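Local coordinates for hypothetical protein PA3008 (PDB 1OFU) that probably inhibits cell division in the SOS response by binding FtsZ and blocking its polymerization, so that the Z ring cannot assemble, at residues Arg25-Glu30 against Ser84-Ser89. Residues are numbered along the deposited sequence; the frame is centred on the assembly and turned at random.
Sequences RELSEE and SHTVVS
Leu27, on the last turn of helix 13-28, and Glu30, just past its end, meet Thr86 and His85 on strand 84-89; the CA atoms of Leu27 and Thr86 are 7.7 Å from each other. Near the helix end Ser28 OG bonds back to Arg25 O at 2.6 Å and also receives the amide of Asn56. The chain of 84-89 turns a corner at His85, and the His85 ring lies against Glu30. With His85 CG lodged between its own backbone N and carbonyl carbon (chi1 57°), the ring reaches Glu30 and offers it a face. Glu30 CB sits 3.6 Å from the ring centroid, a CH-pi contact displaced toward the CE1 rim, while CG follows over the NE2 side. The Glu30 chain then bends at chi2 (-64°), and its carboxylate leaves the ring. His85 NE2 also lies 3.2 Å from Leu27 O, a carbonyl already taken by the amide of Glu30; the other ring nitrogen, ND1, makes a weak hydrogen bond to Asp32 O. Farther along the strand the contact is looser. Leu27 CD2 approaches Thr86 OG1 at 4.0 Å, and CD1 makes an apolar contact with Val88 CG2 at 4.5 Å. Leu36 and Leu114, from strands bordering 84-89, also touch Leu27. Such packing of a helix end on alternate residues of a central strand, Thr86 and Val88, illustrates the beta-alpha-beta crossover of a five-stranded parallel sheet: helix 13-28 links strands 4-10 and 35-39, which lie on opposite sides of 84-89, and passes over that strand on the way.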
loop_
_atom_site.group_PDB
_atom_site.type_symbol
_atom_site.label_atom_id
_atom_site.label_comp_id
_atom_site.label_asym_id
_atom_site.label_seq_id
_atom_site.Cartn_x
_atom_site.Cartn_y
_atom_site.Cartn_z
ATOM N N ARG D 25 -2.040 3.354 -5.372
ATOM C CA ARG D 25 -0.601 3.235 -5.184
ATOM C C ARG D 25 -0.194 1.782 -5.464
ATOM O O ARG D 25 0.712 1.514 -6.249
ATOM C CB ARG D 25 -0.269 3.658 -3.750
ATOM C CG ARG D 25 1.196 3.735 -3.367
ATOM C CD ARG D 25 1.380 4.762 -2.242
ATOM N NE ARG D 25 0.423 4.590 -1.147
ATOM C CZ ARG D 25 -0.267 5.581 -0.579
ATOM N NH1 ARG D 25 -1.114 5.325 0.409
ATOM N NH2 ARG D 25 -0.122 6.835 -0.991
ATOM N N GLU D 26 -0.896 0.849 -4.833
ATOM C CA GLU D 26 -0.637 -0.576 -5.003
ATOM C C GLU D 26 -0.804 -0.978 -6.468
ATOM O O GLU D 26 0.055 -1.642 -7.050
ATOM C CB GLU D 26 -1.609 -1.379 -4.125
ATOM C CG GLU D 26 -1.507 -2.892 -4.276
ATOM C CD GLU D 26 -0.410 -3.504 -3.422
ATOM O OE1 GLU D 26 -0.180 -4.727 -3.544
ATOM O OE2 GLU D 26 0.216 -2.769 -2.626
ATOM N N LEU D 27 -1.923 -0.579 -7.065
ATOM C CA LEU D 27 -2.179 -0.897 -8.463
ATOM C C LEU D 27 -1.076 -0.375 -9.385
ATOM O O LEU D 27 -0.671 -1.057 -10.326
ATOM C CB LEU D 27 -3.523 -0.316 -8.898
ATOM C CG LEU D 27 -4.751 -1.062 -8.386
ATOM C CD1 LEU D 27 -6.007 -0.330 -8.827
ATOM C CD2 LEU D 27 -4.735 -2.496 -8.923
ATOM N N SER D 28 -0.584 0.828 -9.112
ATOM C CA SER D 28 0.454 1.403 -9.957
ATOM C C SER D 28 1.744 0.585 -9.942
ATOM O O SER D 28 2.595 0.744 -10.820
ATOM C CB SER D 28 0.754 2.844 -9.535
ATOM O OG SER D 28 1.490 2.894 -8.328
ATOM N N GLU D 29 1.885 -0.299 -8.958
ATOM C CA GLU D 29 3.090 -1.119 -8.843
ATOM C C GLU D 29 2.894 -2.576 -9.276
ATOM O O GLU D 29 3.783 -3.402 -9.077
ATOM C CB GLU D 29 3.600 -1.108 -7.398
ATOM C CG GLU D 29 3.943 0.267 -6.827
ATOM C CD GLU D 29 5.221 0.862 -7.408
ATOM O OE1 GLU D 29 5.945 0.153 -8.142
ATOM O OE2 GLU D 29 5.508 2.042 -7.117
ATOM N N GLU D 30 1.742 -2.890 -9.867
ATOM C CA GLU D 30 1.452 -4.260 -10.294
ATOM C C GLU D 30 2.578 -4.981 -11.034
ATOM O O GLU D 30 3.240 -4.414 -11.900
ATOM C CB GLU D 30 0.182 -4.291 -11.149
ATOM C CG GLU D 30 -1.087 -4.481 -10.338
ATOM C CD GLU D 30 -1.123 -5.826 -9.626
ATOM O OE1 GLU D 30 -2.031 -6.041 -8.794
ATOM O OE2 GLU D 30 -0.246 -6.674 -9.902
ATOM N N SER D 84 -3.401 -2.328 -20.637
ATOM C CA SER D 84 -3.421 -2.002 -19.212
ATOM C C SER D 84 -3.827 -3.216 -18.383
ATOM O O SER D 84 -4.748 -3.936 -18.756
ATOM C CB SER D 84 -4.423 -0.880 -18.947
ATOM O OG SER D 84 -4.146 0.259 -19.741
ATOM N N HIS D 85 -3.141 -3.454 -17.270
ATOM C CA HIS D 85 -3.512 -4.575 -16.418
ATOM C C HIS D 85 -4.812 -4.192 -15.722
ATOM O O HIS D 85 -5.630 -5.052 -15.398
ATOM C CB HIS D 85 -2.421 -4.882 -15.388
ATOM C CG HIS D 85 -2.056 -3.726 -14.509
ATOM N ND1 HIS D 85 -0.793 -3.172 -14.497
ATOM C CD2 HIS D 85 -2.780 -3.029 -13.600
ATOM C CE1 HIS D 85 -0.756 -2.183 -13.621
ATOM N NE2 HIS D 85 -1.949 -2.076 -13.064
ATOM N N THR D 86 -5.008 -2.889 -15.518
ATOM C CA THR D 86 -6.221 -2.390 -14.872
ATOM C C THR D 86 -6.667 -1.061 -15.452
ATOM O O THR D 86 -5.857 -0.147 -15.621
ATOM C CB THR D 86 -6.010 -2.163 -13.354
ATOM O OG1 THR D 86 -5.346 -3.291 -12.789
ATOM C CG2 THR D 86 -7.348 -1.981 -12.651
ATOM N N VAL D 87 -7.956 -0.952 -15.749
ATOM C CA VAL D 87 -8.513 0.294 -16.257
ATOM C C VAL D 87 -9.506 0.749 -15.192
ATOM O O VAL D 87 -10.475 0.053 -14.905
ATOM C CB VAL D 87 -9.259 0.106 -17.596
ATOM C CG1 VAL D 87 -9.922 1.408 -17.992
ATOM C CG2 VAL D 87 -8.290 -0.330 -18.685
ATOM N N VAL D 88 -9.249 1.910 -14.602
ATOM C CA VAL D 88 -10.098 2.443 -13.553
ATOM C C VAL D 88 -11.051 3.522 -14.041
ATOM O O VAL D 88 -10.633 4.576 -14.528
ATOM C CB VAL D 88 -9.250 3.030 -12.400
ATOM C CG1 VAL D 88 -10.162 3.447 -11.241
ATOM C CG2 VAL D 88 -8.214 2.003 -11.941
ATOM N N SER D 89 -12.338 3.248 -13.881
ATOM C CA SER D 89 -13.392 4.162 -14.287
ATOM C C SER D 89 -14.011 4.797 -13.057
ATOM O O SER D 89 -13.898 4.269 -11.944
ATOM C CB SER D 89 -14.484 3.402 -15.049
ATOM O OG SER D 89 -13.927 2.605 -16.075
#